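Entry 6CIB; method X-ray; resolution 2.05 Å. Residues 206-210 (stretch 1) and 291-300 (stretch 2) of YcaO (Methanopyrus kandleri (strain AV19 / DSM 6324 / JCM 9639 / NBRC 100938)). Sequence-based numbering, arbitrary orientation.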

# COMPACT_ATOMS: atom_id res chain seq x y z
N LEU A 206 13.31 -5.56 -11.93
CA LEU A 206 13.14 -5.63 -10.47
C LEU A 206 14.26 -4.92 -9.73
O LEU A 206 15.42 -4.97 -10.15
N ARG A 207 13.90 -4.24 -8.64
CA ARG A 207 14.83 -3.50 -7.79
C ARG A 207 14.59 -3.81 -6.32
O ARG A 207 13.43 -3.91 -5.90
N LEU A 208 15.67 -3.95 -5.55
CA LEU A 208 15.57 -3.95 -4.10
C LEU A 208 15.80 -2.53 -3.58
O LEU A 208 16.91 -2.00 -3.66
N LEU A 209 14.74 -1.91 -3.06
CA LEU A 209 14.81 -0.55 -2.52
C LEU A 209 15.50 -0.56 -1.17
O LEU A 209 15.42 -1.57 -0.45
N PRO A 210 16.20 0.54 -0.82
CA PRO A 210 16.71 0.64 0.55
C PRO A 210 15.55 0.76 1.54
O PRO A 210 14.74 1.69 1.45
N HIS A 291 17.44 6.93 -12.57
CA HIS A 291 17.68 6.23 -11.30
C HIS A 291 17.02 4.84 -11.24
O HIS A 291 17.58 3.91 -10.66
N TRP A 292 15.85 4.71 -11.87
CA TRP A 292 15.17 3.41 -12.00
C TRP A 292 15.75 2.50 -13.07
O TRP A 292 15.76 1.28 -12.89
N PHE A 293 16.23 3.10 -14.16
CA PHE A 293 16.69 2.34 -15.33
C PHE A 293 18.19 2.10 -15.40
O PHE A 293 18.67 1.35 -16.25
N GLU A 294 18.93 2.71 -14.47
CA GLU A 294 20.38 2.47 -14.35
C GLU A 294 20.74 2.01 -12.93
O GLU A 294 21.25 2.80 -12.13
N PRO A 295 20.46 0.72 -12.61
CA PRO A 295 20.68 0.22 -11.25
C PRO A 295 22.14 0.26 -10.79
O PRO A 295 23.04 0.05 -11.60
N GLU A 296 22.36 0.53 -9.51
CA GLU A 296 23.69 0.49 -8.89
C GLU A 296 23.86 -0.85 -8.17
O GLU A 296 23.41 -1.01 -7.02
N GLY A 297 24.49 -1.80 -8.85
CA GLY A 297 24.76 -3.12 -8.27
C GLY A 297 23.66 -4.15 -8.49
O GLY A 297 22.64 -3.88 -9.13
N THR A 298 23.87 -5.34 -7.93
CA THR A 298 22.93 -6.45 -8.07
C THR A 298 22.81 -7.23 -6.76
O THR A 298 23.80 -7.39 -6.05
N VAL A 299 21.59 -7.68 -6.45
CA VAL A 299 21.32 -8.46 -5.23
C VAL A 299 20.63 -9.77 -5.62
O VAL A 299 19.70 -9.77 -6.43
N GLU A 300 21.10 -10.88 -5.05
CA GLU A 300 20.50 -12.19 -5.23
C GLU A 300 19.45 -12.40 -4.15
O GLU A 300 19.73 -12.18 -2.97

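The polar centre of this contact is Arg207, whose CA-to-CB bond points toward the second stretch from a strand. With chi1 and chi2 both m and chi3 t, the side chain carries its guanidinium to the helix end, where Trp292 O accepts two hydrogen bonds: from NE at 3.0 Å (N-H...O angle 146°) and from NH2 at 3.1 Å (144°). Trp292 O lies near the guanidinium plane, as a fork-like pairing with two N-H groups requires. The third nitrogen turns back on its own strand, NH1 donating to Leu206 O at 2.8 Å. Water 1 accepts a weak hydrogen bond from Arg207 NE at 3.0 Å and lies 2.7 Å from His291 O, to which it can donate, and so can link the arginine to a second backbone carbonyl.

Pro295 covers one guanidinium face, its CD 3.7 Å from Arg207 NH2.

The other side-chain packing described here is carbon to carbon. The Trp292 CA-to-CB bond points sideways, but chi1 m (-72°) and chi2 113° bring the indole nearer; its edge receives Arg207 CG, 4.0 Å from Trp292 CE3, and Leu209 CD1, 3.8 Å from Trp292 CH2. Leu209 (chi1 -86°, chi2 p) likewise starts sideways and ends closer. Farther along, Leu208 (t, p) and Val299 (t) point toward each other's stretches and meet at 4.1 Å between Leu208 CD2 and Val299 CG1.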

# COMPACT_ATOMS: atom_id res chain seq x y z
CB LEU A 206 13.02 -7.09 -10.00
CG LEU A 206 11.79 -7.89 -10.44
CD1 LEU A 206 11.95 -9.35 -10.06
CD2 LEU A 206 10.50 -7.32 -9.86
CB ARG A 207 14.70 -1.99 -8.00
CG ARG A 207 14.88 -1.48 -9.42
CD ARG A 207 16.28 -1.72 -9.97
NE ARG A 207 16.35 -1.29 -11.37
CZ ARG A 207 16.42 -2.10 -12.42
NH1 ARG A 207 16.46 -3.42 -12.26
NH2 ARG A 207 16.48 -1.59 -13.64
CB LEU A 208 16.54 -4.95 -3.46
CG LEU A 208 16.35 -5.19 -1.95
CD1 LEU A 208 15.11 -6.02 -1.63
CD2 LEU A 208 17.59 -5.85 -1.34
CB LEU A 209 13.40 0.05 -2.39
CG LEU A 209 12.80 0.74 -3.62
CD1 LEU A 209 12.34 -0.26 -4.66
CD2 LEU A 209 11.63 1.61 -3.23
CB PRO A 210 17.54 1.93 0.52
CG PRO A 210 16.96 2.73 -0.61
CD PRO A 210 16.61 1.69 -1.64
CB HIS A 291 17.32 7.11 -10.09
CG HIS A 291 15.92 7.65 -10.10
ND1 HIS A 291 15.40 8.39 -11.14
CD2 HIS A 291 14.94 7.59 -9.16
CE1 HIS A 291 14.16 8.75 -10.85
NE2 HIS A 291 13.86 8.28 -9.65
CB TRP A 292 13.67 3.61 -12.24
CG TRP A 292 12.96 4.09 -11.01
CD1 TRP A 292 12.36 5.31 -10.84
CD2 TRP A 292 12.80 3.38 -9.78
NE1 TRP A 292 11.83 5.40 -9.57
CE2 TRP A 292 12.08 4.23 -8.90
CE3 TRP A 292 13.19 2.11 -9.33
CZ2 TRP A 292 11.73 3.84 -7.59
CZ3 TRP A 292 12.85 1.72 -8.02
CH2 TRP A 292 12.13 2.59 -7.17
CB PHE A 293 16.16 2.97 -16.63
CG PHE A 293 14.66 2.89 -16.77
CD1 PHE A 293 14.04 1.68 -17.10
CD2 PHE A 293 13.87 4.02 -16.57
CE1 PHE A 293 12.65 1.61 -17.21
CE2 PHE A 293 12.49 3.95 -16.68
CZ PHE A 293 11.88 2.74 -17.00
CB GLU A 294 21.17 3.72 -14.77
CG GLU A 294 21.01 4.09 -16.25
CD GLU A 294 21.39 5.53 -16.56
OE1 GLU A 294 22.06 6.19 -15.72
OE2 GLU A 294 21.03 6.00 -17.66
CB PRO A 295 20.17 -1.23 -11.32
CG PRO A 295 20.28 -1.60 -12.76
CD PRO A 295 19.93 -0.34 -13.49
CB GLU A 296 23.87 1.66 -7.91
CG GLU A 296 25.32 2.02 -7.57
CD GLU A 296 25.78 3.33 -8.20
OE1 GLU A 296 24.94 4.15 -8.66
OE2 GLU A 296 27.02 3.56 -8.23
CB THR A 298 23.26 -7.38 -9.27
OG1 THR A 298 22.29 -8.43 -9.35
CG2 THR A 298 24.67 -8.00 -9.17
CB VAL A 299 20.47 -7.68 -4.20
CG1 VAL A 299 20.28 -8.47 -2.91
CG2 VAL A 299 21.11 -6.34 -3.86
CB GLU A 300 21.57 -13.29 -5.13
CG GLU A 300 21.30 -14.50 -6.00
CD GLU A 300 21.52 -14.23 -7.48
OE1 GLU A 300 20.59 -14.49 -8.28
OE2 GLU A 300 22.61 -13.74 -7.85
O HOH W 1 17.61 1.20 -10.34